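Local atomic coordinates of putative transcriptional regulator (Listeria innocua, PDB entry 3LWF), a protein that probably binds DNA as a dimeric transcription factor of the Rrf2 family, reading its target through a winged helix-turn-helix domain. Residues G29-L34 / K54-H59; Q63-L68 / G72-I77. One frame throughout, in Å; residues are numbered along the deposited sequence. Where two conformers were deposited one is given.

Contact 1: G29-L34 / K54-H59; sequences GLTITL and KNLSEH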
ATOM      1  N   GLY A  29     -18.251  -1.260  -6.332  1.00 24.33           N
ATOM      2  CA  GLY A  29     -18.119  -2.381  -7.239  1.00 24.31           C
ATOM      3  C   GLY A  29     -17.995  -3.679  -6.452  1.00 24.44           C
ATOM      4  O   GLY A  29     -18.596  -4.689  -6.789  1.00 24.16           O
ATOM      5  N   LEU A  30     -17.183  -3.639  -5.408  1.00 22.34           N
ATOM      6  CA  LEU A  30     -17.044  -4.760  -4.542  1.00 23.92           C
ATOM      7  C   LEU A  30     -18.351  -5.045  -3.837  1.00 22.35           C
ATOM      8  O   LEU A  30     -18.718  -6.213  -3.726  1.00 23.46           O
ATOM      9  CB  LEU A  30     -15.948  -4.591  -3.483  1.00 20.93           C
ATOM     10  CG  LEU A  30     -14.569  -5.174  -3.797  1.00 29.63           C
ATOM     11  CD1 LEU A  30     -13.632  -4.970  -2.574  1.00 25.52           C
ATOM     12  CD2 LEU A  30     -14.607  -6.685  -4.234  1.00 23.67           C
ATOM     13  N   THR A  31     -19.025  -4.015  -3.338  1.00 20.38           N
ATOM     14  CA  THR A  31     -20.302  -4.246  -2.670  1.00 22.99           C
ATOM     15  C   THR A  31     -21.247  -4.992  -3.645  1.00 22.66           C
ATOM     16  O   THR A  31     -21.891  -5.944  -3.270  1.00 25.75           O
ATOM     17  CB  THR A  31     -20.923  -2.962  -2.121  1.00 23.16           C
ATOM     18  OG1 THR A  31     -20.141  -2.486  -1.025  1.00 24.62           O
ATOM     19  CG2 THR A  31     -22.364  -3.201  -1.609  1.00 20.53           C
ATOM     20  N   ILE A  32     -21.289  -4.578  -4.899  1.00 21.56           N
ATOM     21  CA  ILE A  32     -22.218  -5.174  -5.852  1.00 21.07           C
ATOM     22  C   ILE A  32     -21.887  -6.667  -6.077  1.00 22.29           C
ATOM     23  O   ILE A  32     -22.751  -7.544  -5.930  1.00 18.56           O
ATOM     24  CB  ILE A  32     -22.161  -4.465  -7.215  1.00 18.96           C
ATOM     25  CG1 ILE A  32     -22.838  -3.080  -7.174  1.00 21.57           C
ATOM     26  CG2 ILE A  32     -22.840  -5.324  -8.280  1.00 18.79           C
ATOM     27  CD1 ILE A  32     -22.474  -2.206  -8.405  1.00 16.64           C
ATOM     28  N   THR A  33     -20.621  -6.934  -6.401  1.00 19.17           N
ATOM     29  CA  THR A  33     -20.213  -8.281  -6.728  1.00 20.28           C
ATOM     30  C   THR A  33     -20.262  -9.214  -5.551  1.00 21.27           C
ATOM     31  O   THR A  33     -20.595 -10.386  -5.721  1.00 22.20           O
ATOM     32  CB  THR A  33     -18.851  -8.334  -7.401  1.00 20.59           C
ATOM     33  OG1 THR A  33     -17.878  -7.761  -6.539  1.00 21.73           O
ATOM     34  CG2 THR A  33     -18.884  -7.554  -8.698  1.00 18.13           C
ATOM     35  N   LEU A  34     -19.963  -8.708  -4.362  1.00 20.11           N
ATOM     36  CA  LEU A  34     -20.157  -9.512  -3.160  1.00 22.02           C
ATOM     37  C   LEU A  34     -21.608  -9.861  -2.909  1.00 20.02           C
ATOM     38  O   LEU A  34     -21.920 -10.964  -2.410  1.00 21.20           O
ATOM     39  CB  LEU A  34     -19.578  -8.820  -1.917  1.00 15.95           C
ATOM     40  CG  LEU A  34     -18.047  -8.703  -1.850  1.00 21.98           C
ATOM     41  CD1 LEU A  34     -17.683  -7.684  -0.710  1.00 23.06           C
ATOM     42  CD2 LEU A  34     -17.312 -10.067  -1.711  1.00 16.50           C
ATOM     43  N   LYS A  54     -28.239  -1.237   0.891  1.00 26.61           N
ATOM     44  CA  LYS A  54     -26.985  -0.671   1.348  1.00 28.97           C
ATOM     45  C   LYS A  54     -27.020   0.849   1.453  1.00 30.09           C
ATOM     46  O   LYS A  54     -25.982   1.444   1.632  1.00 30.79           O
ATOM     47  CB  LYS A  54     -25.857  -1.068   0.379  1.00 30.03           C
ATOM     48  CG  LYS A  54     -25.598  -2.548   0.235  1.00 29.45           C
ATOM     49  CD  LYS A  54     -25.369  -3.214   1.594  1.00 31.47           C
ATOM     50  CE  LYS A  54     -24.973  -4.689   1.466  1.00 35.43           C
ATOM     51  NZ  LYS A  54     -24.926  -5.352   2.802  1.00 37.23           N
ATOM     52  N   ASN A  55     -28.199   1.469   1.312  1.00 29.58           N
ATOM     53  CA  ASN A  55     -28.325   2.929   1.329  0.70 29.75           C
ATOM     54  C   ASN A  55     -27.380   3.642   0.349  1.00 29.25           C
ATOM     55  O   ASN A  55     -26.734   4.623   0.696  1.00 28.33           O
ATOM     56  CB  ASN A  55     -28.096   3.487   2.735  0.70 29.86           C
ATOM     57  CG  ASN A  55     -28.629   4.908   2.889  0.70 33.09           C
ATOM     58  OD1 ASN A  55     -29.487   5.348   2.121  0.70 33.02           O
ATOM     59  ND2 ASN A  55     -28.129   5.622   3.886  0.70 39.62           N
ATOM     60  N   LEU A  56     -27.322   3.137  -0.870  1.00 26.40           N
ATOM     61  CA  LEU A  56     -26.515   3.667  -1.946  1.00 25.22           C
ATOM     62  C   LEU A  56     -27.413   4.187  -3.049  1.00 24.17           C
ATOM     63  O   LEU A  56     -28.588   3.838  -3.131  1.00 25.85           O
ATOM     64  CB  LEU A  56     -25.615   2.569  -2.535  1.00 26.25           C
ATOM     65  CG  LEU A  56     -24.625   1.878  -1.606  1.00 26.48           C
ATOM     66  CD1 LEU A  56     -23.770   0.918  -2.388  1.00 24.79           C
ATOM     67  CD2 LEU A  56     -23.791   2.928  -0.881  1.00 29.13           C
ATOM     68  N   SER A  57     -26.852   5.037  -3.905  1.00 23.85           N
ATOM     69  CA  SER A  57     -27.562   5.567  -5.056  1.00 23.96           C
ATOM     70  C   SER A  57     -27.665   4.543  -6.178  1.00 24.81           C
ATOM     71  O   SER A  57     -26.645   4.096  -6.747  1.00 23.29           O
ATOM     72  CB  SER A  57     -26.848   6.807  -5.606  1.00 24.69           C
ATOM     73  OG  SER A  57     -27.362   7.120  -6.889  1.00 23.90           O
ATOM     74  N   GLU A  58     -28.899   4.204  -6.533  1.00 21.87           N
ATOM     75  CA  GLU A  58     -29.106   3.253  -7.576  1.00 23.08           C
ATOM     76  C   GLU A  58     -28.513   3.776  -8.866  1.00 21.43           C
ATOM     77  O   GLU A  58     -27.902   3.025  -9.593  1.00 22.25           O
ATOM     78  CB  GLU A  58     -30.574   2.971  -7.786  1.00 23.23           C
ATOM     79  CG  GLU A  58     -30.789   1.916  -8.861  1.00 27.41           C
ATOM     80  CD  GLU A  58     -32.270   1.548  -9.131  1.00 34.90           C
ATOM     81  OE1 GLU A  58     -33.175   2.099  -8.453  1.00 31.69           O
ATOM     82  OE2 GLU A  58     -32.481   0.699 -10.040  1.00 32.70           O
ATOM     83  N   HIS A  59     -28.751   5.050  -9.159  1.00 21.12           N
ATOM     84  CA  HIS A  59     -28.262   5.691 -10.391  1.00 23.71           C
ATOM     85  C   HIS A  59     -26.737   5.636 -10.482  1.00 19.47           C
ATOM     86  O   HIS A  59     -26.192   5.458 -11.561  1.00 23.18           O
ATOM     87  CB  HIS A  59     -28.770   7.159 -10.475  1.00 25.70           C
ATOM     88  CG  HIS A  59     -28.683   7.777 -11.853  1.00 34.95           C
ATOM     89  ND1 HIS A  59     -28.908   7.066 -13.016  1.00 40.64           N
ATOM     90  CD2 HIS A  59     -28.442   9.056 -12.243  1.00 34.50           C
ATOM     91  CE1 HIS A  59     -28.783   7.870 -14.058  1.00 34.22           C
ATOM     92  NE2 HIS A  59     -28.509   9.084 -13.616  1.00 32.67           N
TER
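The backbones of Thr-31, in helix 24-38, and Lys-54, where helix 47-54 gives way to the turn, stay apart, with CA of Thr-31 8.6 Å from CA of Lys-54, so the contact is made by side chains alone. Methyl CG2 of Thr-31 points toward the 54-59 segment, anti to the backbone N, and comes up against CG of Lys-54 at 3.8 Å. The same methyl lies 4.4 Å from CD1 of Leu-56, a looser approach, and the buried surface totals just 89 Å². Lys-54 is bent at chi2 (-53°), after which the chain runs extended and carries NZ past Thr-31 to a salt bridge with Glu-116 of the second subunit. The aliphatic part packs against Thr-31, while NZ has its main partner across the dimer and a weaker, long ion pair with Glu-35 of its own chain. Beyond it, Asn-55 has positive phi (52°) in a Schellman motif that ends the helix, and Ser-57 N-caps the next helix, its OG bonded to the N of Tyr-60. The tight link between helices 47-54 and 58-70, leaning on helix 24-38, is the turn of the helix-turn-helix expected of an Rrf2-type regulator.

Contact 2: Q63-L68 / G72-I77; sequences QLIGPL and GIVKSI. With SO4 (sulfate ion), chain G; SO4 (sulfate ion), chain J.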
ATOM      1  N   GLN A  63     -24.038   3.151 -13.080  1.00 23.66           N
ATOM      2  CA  GLN A  63     -22.837   3.588 -13.745  1.00 23.49           C
ATOM      3  C   GLN A  63     -21.654   2.675 -13.489  1.00 24.05           C
ATOM      4  O   GLN A  63     -20.714   2.691 -14.249  1.00 22.92           O
ATOM      5  CB  GLN A  63     -22.439   4.994 -13.279  1.00 24.73           C
ATOM      6  CG  GLN A  63     -23.566   6.033 -13.292  1.00 22.23           C
ATOM      7  CD  GLN A  63     -24.320   6.066 -14.576  1.00 23.02           C
ATOM      8  OE1 GLN A  63     -23.731   6.182 -15.653  1.00 23.26           O
ATOM      9  NE2 GLN A  63     -25.643   5.986 -14.481  1.00 23.88           N
ATOM     10  N   LEU A  64     -21.665   1.931 -12.394  1.00 23.48           N
ATOM     11  CA  LEU A  64     -20.564   1.018 -12.133  1.00 22.84           C
ATOM     12  C   LEU A  64     -20.772  -0.341 -12.770  1.00 23.68           C
ATOM     13  O   LEU A  64     -19.798  -1.072 -12.987  1.00 24.56           O
ATOM     14  CB  LEU A  64     -20.354   0.834 -10.634  1.00 20.10           C
ATOM     15  CG  LEU A  64     -20.081   2.095  -9.831  1.00 26.10           C
ATOM     16  CD1 LEU A  64     -19.932   1.754  -8.334  1.00 20.98           C
ATOM     17  CD2 LEU A  64     -18.834   2.764 -10.406  1.00 19.37           C
ATOM     18  N   ILE A  65     -22.032  -0.708 -13.022  1.00 21.94           N
ATOM     19  CA  ILE A  65     -22.349  -2.082 -13.436  1.00 22.66           C
ATOM     20  C   ILE A  65     -21.906  -2.316 -14.901  1.00 22.81           C
ATOM     21  O   ILE A  65     -21.602  -3.423 -15.280  1.00 22.67           O
ATOM     22  CB  ILE A  65     -23.841  -2.404 -13.246  1.00 20.57           C
ATOM     23  CG1 ILE A  65     -24.090  -3.928 -13.116  1.00 25.63           C
ATOM     24  CG2 ILE A  65     -24.632  -1.790 -14.376  1.00 16.97           C
ATOM     25  CD1 ILE A  65     -23.618  -4.579 -11.793  1.00 19.35           C
ATOM     26  N   GLY A  66     -21.821  -1.264 -15.681  1.00 20.59           N
ATOM     27  CA  GLY A  66     -21.461  -1.355 -17.111  1.00 23.22           C
ATOM     28  C   GLY A  66     -20.078  -1.952 -17.309  1.00 24.59           C
ATOM     29  O   GLY A  66     -19.920  -2.968 -17.984  1.00 22.50           O
ATOM     30  N   PRO A  67     -19.059  -1.347 -16.689  1.00 25.31           N
ATOM     31  CA  PRO A  67     -17.720  -1.913 -16.841  1.00 22.66           C
ATOM     32  C   PRO A  67     -17.636  -3.350 -16.321  1.00 22.63           C
ATOM     33  O   PRO A  67     -16.938  -4.157 -16.922  1.00 17.77           O
ATOM     34  CB  PRO A  67     -16.860  -0.972 -16.023  1.00 23.69           C
ATOM     35  CG  PRO A  67     -17.581   0.338 -16.090  1.00 26.85           C
ATOM     36  CD  PRO A  67     -19.033   0.001 -16.088  1.00 26.69           C
ATOM     37  N   LEU A  68     -18.352  -3.675 -15.227  1.00 17.34           N
ATOM     38  CA  LEU A  68     -18.379  -5.036 -14.708  1.00 19.23           C
ATOM     39  C   LEU A  68     -19.001  -6.010 -15.726  1.00 21.49           C
ATOM     40  O   LEU A  68     -18.498  -7.126 -15.945  1.00 22.71           O
ATOM     41  CB  LEU A  68     -19.172  -5.119 -13.371  1.00 19.93           C
ATOM     42  CG  LEU A  68     -18.528  -4.382 -12.186  1.00 20.17           C
ATOM     43  CD1 LEU A  68     -19.404  -4.437 -10.893  1.00 18.07           C
ATOM     44  CD2 LEU A  68     -17.139  -4.953 -11.934  1.00 16.89           C
ATOM     45  N   GLY A  72     -17.231  -9.131 -18.207  1.00 21.85           N
ATOM     46  CA  GLY A  72     -17.716 -10.488 -17.994  1.00 22.57           C
ATOM     47  C   GLY A  72     -17.905 -10.907 -16.544  1.00 23.98           C
ATOM     48  O   GLY A  72     -18.132 -12.082 -16.257  1.00 25.93           O
ATOM     49  N   ILE A  73     -17.815  -9.957 -15.626  1.00 22.71           N
ATOM     50  CA  ILE A  73     -17.861 -10.269 -14.204  1.00 20.97           C
ATOM     51  C   ILE A  73     -19.313 -10.484 -13.763  1.00 20.07           C
ATOM     52  O   ILE A  73     -19.592 -11.308 -12.855  1.00 19.90           O
ATOM     53  CB  ILE A  73     -17.135  -9.170 -13.380  1.00 18.49           C
ATOM     54  CG1 ILE A  73     -15.639  -9.198 -13.721  1.00 24.57           C
ATOM     55  CG2 ILE A  73     -17.326  -9.359 -11.865  1.00 16.86           C
ATOM     56  CD1 ILE A  73     -14.824  -7.912 -13.307  1.00 20.91           C
ATOM     57  N   VAL A  74     -20.226  -9.736 -14.387  1.00 19.47           N
ATOM     58  CA  VAL A  74     -21.640  -9.881 -14.103  1.00 20.34           C
ATOM     59  C   VAL A  74     -22.342 -10.066 -15.431  1.00 22.89           C
ATOM     60  O   VAL A  74     -21.760  -9.807 -16.483  1.00 22.81           O
ATOM     61  CB  VAL A  74     -22.200  -8.668 -13.384  1.00 20.05           C
ATOM     62  CG1 VAL A  74     -21.446  -8.468 -12.094  1.00 17.44           C
ATOM     63  CG2 VAL A  74     -22.237  -7.389 -14.324  1.00 17.35           C
ATOM     64  N   LYS A  75     -23.561 -10.594 -15.385  1.00 20.47           N
ATOM     65  CA  LYS A  75     -24.429 -10.624 -16.558  1.00 22.15           C
ATOM     66  C   LYS A  75     -25.767  -9.993 -16.240  1.00 21.86           C
ATOM     67  O   LYS A  75     -26.267 -10.130 -15.083  1.00 20.95           O
ATOM     68  CB  LYS A  75     -24.683 -12.051 -17.011  1.00 23.25           C
ATOM     69  CG  LYS A  75     -23.582 -12.597 -17.884  1.00 29.84           C
ATOM     70  CD  LYS A  75     -24.121 -13.305 -19.072  1.00 30.87           C
ATOM     71  CE  LYS A  75     -23.008 -13.776 -19.988  1.00 30.96           C
ATOM     72  NZ  LYS A  75     -22.786 -15.208 -19.816  1.00 35.02           N
ATOM     73  N   SER A  76     -26.333  -9.311 -17.240  1.00 19.65           N
ATOM     74  CA  SER A  76     -27.656  -8.695 -17.099  1.00 22.00           C
ATOM     75  C   SER A  76     -28.708  -9.614 -17.701  1.00 24.09           C
ATOM     76  O   SER A  76     -28.419 -10.361 -18.647  1.00 22.58           O
ATOM     77  CB  SER A  76     -27.725  -7.336 -17.789  1.00 23.21           C
ATOM     78  OG  SER A  76     -27.474  -7.451 -19.167  1.00 21.96           O
ATOM     79  N   ILE A  77     -29.895  -9.572 -17.105  1.00 23.65           N
ATOM     80  CA  ILE A  77     -31.106 -10.215 -17.614  1.00 23.31           C
ATOM     81  C   ILE A  77     -32.149  -9.076 -17.702  1.00 25.92           C
ATOM     82  O   ILE A  77     -32.405  -8.390 -16.707  1.00 20.99           O
ATOM     83  CB  ILE A  77     -31.615 -11.313 -16.663  1.00 24.02           C
ATOM     84  CG1 ILE A  77     -30.568 -12.428 -16.526  1.00 24.06           C
ATOM     85  CG2 ILE A  77     -32.970 -11.924 -17.173  1.00 17.35           C
ATOM     86  CD1 ILE A  77     -29.334 -12.075 -15.663  1.00 25.17           C
TER
HETATM   87  S   SO4 G 143     -20.078 -16.404 -21.365  0.70 68.36           S
HETATM   88  O1  SO4 G 143     -20.845 -17.306 -22.238  0.70 64.98           O
HETATM   89  O2  SO4 G 143     -18.744 -16.926 -21.124  0.70 74.07           O
HETATM   90  O3  SO4 G 143     -19.924 -15.098 -21.991  0.70 62.97           O
HETATM   91  O4  SO4 G 143     -20.715 -16.316 -20.062  0.70 70.61           O
HETATM   92  S   SO4 J 146     -27.362  -5.131 -21.565  0.50 58.61           S
HETATM   93  O1  SO4 J 146     -26.305  -5.947 -22.168  0.50 55.64           O
HETATM   94  O2  SO4 J 146     -27.126  -5.066 -20.121  0.50 55.33           O
HETATM   95  O3  SO4 J 146     -27.388  -3.777 -22.115  0.50 56.52           O
HETATM   96  O4  SO4 J 146     -28.658  -5.739 -21.851  0.50 58.83           O
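Val-74 turns its CG2 methyl into the flank of helix 58-70, where it meets CB of Leu-68 at 3.9 Å and CD1 of Ile-65 at 4.0 Å. Ile-65 reaches it because CG1 stands anti to the backbone N (chi1 -157°) and chi2 swings CD1 toward the strand, the two side chains crossing at a slant. Nearer the turn, Leu-68 and Ile-73 meet by branch ends, CD2 of Leu-68 lying 4.0 Å from CD1 of Ile-73. The carbonyl of Leu-68 accepts the N-H of Ile-73 at 2.9 Å between O and N, with a C=O...N angle of 160°; the N of Val-74 adds a weak second bond to this O. Gly-72, at phi 85°, closes the helix in a Schellman motif, and the chain passes directly into strand 74-77, which pairs antiparallel with 83-86, consistent with the recognition helix and wing of a winged helix-turn-helix, as in Rrf2-type regulators. Lys-75 and Ser-76 do not join this apolar packing. Ser-76 OG gives a hydrogen bond to O2 of the chain J sulfate at 2.6 Å, while Lys-75 NZ lies so close to O4 of the chain G sulfate, 2.4 Å, that the detail is doubtful; both anions probably come from the crystallisation liquor.

From the N terminus, helix 24-38 supplies the first half of contact 1, and the chain returns through helix 47-54 to close that loop of 19 intervening residues at 54-59. Contact 2 opens only afterwards, on helix 58-70, and closes across three residues at 72-77, where strand 74-77 begins; the two are in series, neither nested nor crossed. Helix 58-70 begins in contact 1 and carries the first segment of contact 2, and their centres lie about 12 Å apart. They also touch directly: Ile-32 CG2 packs 3.7 Å from Ile-65 CD1, and Thr-33 CG2 lies 3.8 Å from Leu-68 CD1 and 4.0 Å from Ile-73 CG2, just before the strand. Helix 24-38 is thereby tied to the helix-turn-helix and to the base of its wing.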